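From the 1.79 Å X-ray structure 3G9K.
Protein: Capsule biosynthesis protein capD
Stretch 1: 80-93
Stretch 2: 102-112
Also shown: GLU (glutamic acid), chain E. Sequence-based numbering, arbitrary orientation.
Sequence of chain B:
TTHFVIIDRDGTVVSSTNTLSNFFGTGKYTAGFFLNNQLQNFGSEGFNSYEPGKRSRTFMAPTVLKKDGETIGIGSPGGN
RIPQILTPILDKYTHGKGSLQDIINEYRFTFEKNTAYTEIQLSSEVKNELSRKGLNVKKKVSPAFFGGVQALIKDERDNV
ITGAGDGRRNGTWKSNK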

# COMPACT_ATOMS: atom_id res chain seq x y z
N ASN B 80 -0.99 7.12 -8.74
CA ASN B 80 -1.02 8.58 -8.58
C ASN B 80 -2.34 9.15 -8.06
O ASN B 80 -2.45 10.37 -7.91
CB ASN B 80 -0.58 9.30 -9.89
CG ASN B 80 -1.51 9.04 -11.08
OD1 ASN B 80 -2.68 8.70 -10.92
ND2 ASN B 80 -0.98 9.26 -12.29
N ARG B 81 -3.32 8.28 -7.75
CA ARG B 81 -4.62 8.69 -7.21
C ARG B 81 -4.68 8.61 -5.68
O ARG B 81 -5.60 9.15 -5.06
CB ARG B 81 -5.74 7.84 -7.84
CG ARG B 81 -5.84 8.10 -9.32
CD ARG B 81 -6.65 7.17 -10.11
NE ARG B 81 -6.43 5.77 -9.81
CZ ARG B 81 -5.51 4.98 -10.35
NH1 ARG B 81 -4.61 5.45 -11.18
NH2 ARG B 81 -5.46 3.71 -9.99
N ILE B 82 -3.67 7.99 -5.07
CA ILE B 82 -3.73 7.63 -3.66
C ILE B 82 -4.19 8.77 -2.77
O ILE B 82 -5.14 8.60 -1.99
CB ILE B 82 -2.41 7.02 -3.17
CG1 ILE B 82 -2.27 5.57 -3.70
CG2 ILE B 82 -2.37 7.05 -1.62
CD1 ILE B 82 -0.88 4.94 -3.48
N PRO B 83 -3.51 9.93 -2.82
CA PRO B 83 -3.95 11.01 -1.93
C PRO B 83 -5.29 11.62 -2.31
O PRO B 83 -5.97 12.15 -1.45
CB PRO B 83 -2.84 12.03 -2.02
CG PRO B 83 -2.20 11.79 -3.29
CD PRO B 83 -2.31 10.31 -3.58
N GLN B 84 -5.67 11.51 -3.58
CA GLN B 84 -7.05 11.87 -4.00
C GLN B 84 -8.10 10.94 -3.46
O GLN B 84 -9.22 11.32 -3.27
CB GLN B 84 -7.15 11.91 -5.52
CG GLN B 84 -6.35 13.07 -6.13
CD GLN B 84 -6.74 13.30 -7.56
OE1 GLN B 84 -5.98 13.02 -8.48
NE2 GLN B 84 -7.96 13.74 -7.75
N ILE B 85 -7.73 9.67 -3.27
CA ILE B 85 -8.61 8.71 -2.65
C ILE B 85 -8.74 8.96 -1.16
O ILE B 85 -9.88 9.02 -0.64
CB ILE B 85 -8.09 7.28 -2.95
CG1 ILE B 85 -8.26 6.97 -4.46
CG2 ILE B 85 -8.80 6.23 -2.09
CD1 ILE B 85 -7.33 5.92 -5.01
N LEU B 86 -7.61 9.16 -0.47
CA LEU B 86 -7.61 9.27 0.98
C LEU B 86 -8.16 10.58 1.53
O LEU B 86 -8.72 10.60 2.63
CB LEU B 86 -6.20 8.99 1.55
CG LEU B 86 -5.75 7.52 1.44
CD1 LEU B 86 -4.27 7.34 1.78
CD2 LEU B 86 -6.63 6.56 2.30
N THR B 87 -7.98 11.69 0.80
CA THR B 87 -8.33 13.01 1.37
C THR B 87 -9.82 13.19 1.66
O THR B 87 -10.15 13.52 2.79
CB THR B 87 -7.75 14.17 0.55
OG1 THR B 87 -6.34 14.10 0.60
CG2 THR B 87 -8.22 15.54 1.06
N PRO B 88 -10.72 12.93 0.68
CA PRO B 88 -12.15 13.02 0.98
C PRO B 88 -12.59 12.00 2.06
O PRO B 88 -13.45 12.30 2.89
CB PRO B 88 -12.82 12.77 -0.37
CG PRO B 88 -11.78 12.86 -1.40
CD PRO B 88 -10.48 12.56 -0.73
N ILE B 89 -11.95 10.84 2.11
CA ILE B 89 -12.30 9.86 3.13
C ILE B 89 -12.02 10.40 4.54
O ILE B 89 -12.94 10.45 5.37
CB ILE B 89 -11.58 8.52 2.88
CG1 ILE B 89 -12.17 7.85 1.62
CG2 ILE B 89 -11.73 7.64 4.12
CD1 ILE B 89 -11.40 6.62 1.16
N LEU B 90 -10.80 10.84 4.78
CA LEU B 90 -10.39 11.44 6.07
C LEU B 90 -11.13 12.76 6.38
O LEU B 90 -11.50 13.02 7.53
CB LEU B 90 -8.86 11.60 6.12
CG LEU B 90 -8.12 10.26 6.27
CD1 LEU B 90 -6.63 10.36 6.05
CD2 LEU B 90 -8.43 9.65 7.65
N ASP B 91 -11.40 13.57 5.35
CA ASP B 91 -12.18 14.83 5.48
C ASP B 91 -13.58 14.54 6.03
O ASP B 91 -14.01 15.15 7.00
CB ASP B 91 -12.34 15.52 4.12
CG ASP B 91 -13.17 16.80 4.20
OD1 ASP B 91 -12.75 17.71 4.95
OD2 ASP B 91 -14.23 16.89 3.53
N LYS B 92 -14.27 13.59 5.42
CA LYS B 92 -15.60 13.22 5.91
C LYS B 92 -15.56 12.58 7.31
O LYS B 92 -16.46 12.80 8.14
CB LYS B 92 -16.28 12.30 4.90
CG LYS B 92 -16.66 12.97 3.58
CD LYS B 92 -17.28 12.00 2.59
CE LYS B 92 -16.89 12.29 1.14
NZ LYS B 92 -17.12 11.10 0.26
N TYR B 93 -14.54 11.77 7.58
CA TYR B 93 -14.46 11.05 8.84
C TYR B 93 -14.27 12.02 9.99
O TYR B 93 -14.96 11.92 11.02
CB TYR B 93 -13.35 9.98 8.85
CG TYR B 93 -13.28 9.27 10.19
CD1 TYR B 93 -14.25 8.34 10.55
CD2 TYR B 93 -12.29 9.59 11.13
CE1 TYR B 93 -14.23 7.73 11.77
CE2 TYR B 93 -12.26 8.98 12.35
CZ TYR B 93 -13.23 8.04 12.67
OH TYR B 93 -13.21 7.45 13.91
N ASP B 102 -18.52 3.13 6.16
CA ASP B 102 -19.52 3.73 5.26
C ASP B 102 -18.84 4.70 4.28
O ASP B 102 -19.07 4.63 3.08
CB ASP B 102 -20.66 4.41 6.05
CG ASP B 102 -21.67 3.40 6.60
OD1 ASP B 102 -22.25 2.67 5.75
OD2 ASP B 102 -21.83 3.31 7.86
N ILE B 103 -18.01 5.59 4.79
CA ILE B 103 -17.26 6.55 3.98
C ILE B 103 -16.41 5.84 2.90
O ILE B 103 -16.44 6.22 1.72
CB ILE B 103 -16.38 7.45 4.87
CG1 ILE B 103 -17.27 8.31 5.77
CG2 ILE B 103 -15.48 8.37 4.00
CD1 ILE B 103 -16.60 8.84 7.03
N ILE B 104 -15.70 4.80 3.30
CA ILE B 104 -14.92 3.97 2.37
C ILE B 104 -15.78 3.33 1.27
O ILE B 104 -15.33 3.17 0.12
CB ILE B 104 -14.10 2.90 3.20
CG1 ILE B 104 -12.89 3.63 3.82
CG2 ILE B 104 -13.64 1.70 2.36
CD1 ILE B 104 -12.03 2.74 4.79
N ASN B 105 -17.00 2.94 1.63
CA ASN B 105 -17.94 2.33 0.68
C ASN B 105 -18.49 3.30 -0.37
O ASN B 105 -18.92 2.88 -1.44
CB ASN B 105 -19.12 1.66 1.45
CG ASN B 105 -18.69 0.42 2.22
OD1 ASN B 105 -19.48 -0.13 3.02
ND2 ASN B 105 -17.47 -0.02 2.01
N GLU B 106 -18.47 4.59 -0.06
CA GLU B 106 -19.06 5.64 -0.89
C GLU B 106 -18.32 5.61 -2.22
O GLU B 106 -17.12 5.41 -2.25
CB GLU B 106 -18.87 7.01 -0.25
CG GLU B 106 -19.77 8.10 -0.81
CD GLU B 106 -19.84 9.39 0.03
OE1 GLU B 106 -19.13 9.56 1.03
OE2 GLU B 106 -20.66 10.26 -0.35
N TYR B 107 -19.04 5.89 -3.31
CA TYR B 107 -18.41 5.97 -4.63
C TYR B 107 -17.42 7.15 -4.69
O TYR B 107 -17.62 8.18 -4.06
CB TYR B 107 -19.49 6.12 -5.72
CG TYR B 107 -20.39 4.91 -5.84
CD1 TYR B 107 -19.86 3.66 -6.12
CD2 TYR B 107 -21.78 5.03 -5.69
CE1 TYR B 107 -20.66 2.57 -6.24
CE2 TYR B 107 -22.60 3.92 -5.83
CZ TYR B 107 -22.03 2.70 -6.10
OH TYR B 107 -22.82 1.57 -6.25
N ARG B 108 -16.37 6.98 -5.48
CA ARG B 108 -15.27 7.91 -5.47
C ARG B 108 -15.12 8.66 -6.80
O ARG B 108 -15.71 8.27 -7.81
CB ARG B 108 -13.99 7.15 -5.16
CG ARG B 108 -13.96 6.63 -3.73
CD ARG B 108 -12.82 5.68 -3.48
NE ARG B 108 -12.98 5.10 -2.15
CZ ARG B 108 -12.34 4.02 -1.70
NH1 ARG B 108 -11.38 3.45 -2.42
NH2 ARG B 108 -12.65 3.55 -0.48
N PHE B 109 -14.30 9.71 -6.75
CA PHE B 109 -13.88 10.46 -7.94
C PHE B 109 -12.43 10.91 -7.80
O PHE B 109 -11.97 11.20 -6.70
CB PHE B 109 -14.76 11.70 -8.14
CG PHE B 109 -14.72 12.65 -6.98
CD1 PHE B 109 -15.65 12.54 -5.96
CD2 PHE B 109 -13.77 13.63 -6.90
CE1 PHE B 109 -15.62 13.40 -4.88
CE2 PHE B 109 -13.72 14.49 -5.83
CZ PHE B 109 -14.65 14.38 -4.81
N THR B 110 -11.74 10.99 -8.93
CA THR B 110 -10.39 11.56 -8.98
C THR B 110 -10.25 12.44 -10.22
O THR B 110 -11.05 12.35 -11.13
CB THR B 110 -9.29 10.45 -9.05
OG1 THR B 110 -9.41 9.73 -10.28
CG2 THR B 110 -9.43 9.47 -7.86
N PHE B 111 -9.19 13.24 -10.26
CA PHE B 111 -8.95 14.17 -11.35
C PHE B 111 -7.60 13.93 -12.01
O PHE B 111 -6.62 13.63 -11.34
CB PHE B 111 -9.03 15.59 -10.84
CG PHE B 111 -10.40 15.95 -10.37
CD1 PHE B 111 -10.75 15.79 -9.03
CD2 PHE B 111 -11.36 16.39 -11.26
CE1 PHE B 111 -12.02 16.10 -8.60
CE2 PHE B 111 -12.62 16.71 -10.83
CZ PHE B 111 -12.95 16.56 -9.49
N GLU B 112 -7.58 14.08 -13.32
CA GLU B 112 -6.40 13.93 -14.12
C GLU B 112 -6.45 15.06 -15.13
O GLU B 112 -7.33 15.11 -15.94
CB GLU B 112 -6.44 12.58 -14.79
CG GLU B 112 -5.57 12.42 -15.98
CD GLU B 112 -4.15 12.18 -15.61
OE1 GLU B 112 -3.49 13.14 -15.21
OE2 GLU B 112 -3.69 11.04 -15.69
N GLU E . -1.69 3.34 -13.76
CA GLU E . -0.70 2.93 -12.72
C GLU E . -1.34 2.56 -11.37
O GLU E . -2.53 2.81 -11.13
CB GLU E . 0.36 4.01 -12.50
CG GLU E . -0.07 5.19 -11.66
CD GLU E . 1.12 5.99 -11.19
OE1 GLU E . 1.98 5.40 -10.48
OE2 GLU E . 1.21 7.19 -11.54
O HOH W 1 -10.92 12.77 -4.80
O HOH W 2 -15.88 10.59 -2.73

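Stretch 1 is essentially one helix, kinked at P88, whose ring nitrogen has no hydrogen to give to the turn before; I89 N, 3.9 Å from I85 O, also lacks a bond to that turn, and regular bonding resumes with L90 N to L86 O at 3.0 Å. Stretch 2 begins with the end of a helix, leaves helical phi/psi at E106 (-62/145) and becomes a strand at F109. The axes of helix 82-93 and this strand approach to 8.2 Å and run at 140°, nearer antiparallel than parallel. Accordingly the register reverses: Q84 CA lies 6.0 Å from T110 CA, and I89 CA 6.0 Å from I103 CA. No direct backbone hydrogen bond joins the stretches; water 1 donates to both Q84 O and F109 O, each at 2.7 Å, linking two carbonyls that could not bond to each other.

The contact buries 704 Å², and I103 gives up the most, 104 Å². Its CB points toward the helix, and its branched side chain meets three residues: I103 CG2 lies 3.8 Å from I89 CG2, while I103 CD1 lies 4.1 Å from K92 CB and 3.9 Å from Y93 CB, at the edge of the tyrosine ring. I104 CG1 adds a looser apolar contact, 4.2 Å from I89 CG2.

Beside this patch, K92 reaches E106 in a salt bridge, NZ to OE1 2.6 Å, with its chi3 off-well at -144°. The charge pair joins the helix to the residue where stretch 2 turns out of its own helix.

R108 lays one guanidinium face against aliphatic carbon: I89 CD1 is 3.7 Å from R108 NH2, and I85 CG2 is 3.8 Å from R108 NH1. A weak hydrogen bond from R108 NH2 to I104 O (2.8 Å, 119°) ties this group back to its own stretch. Farther along, Q84 and T110 each point CA-to-CB toward the other stretch, and 77 and 72 Å² of them are covered there.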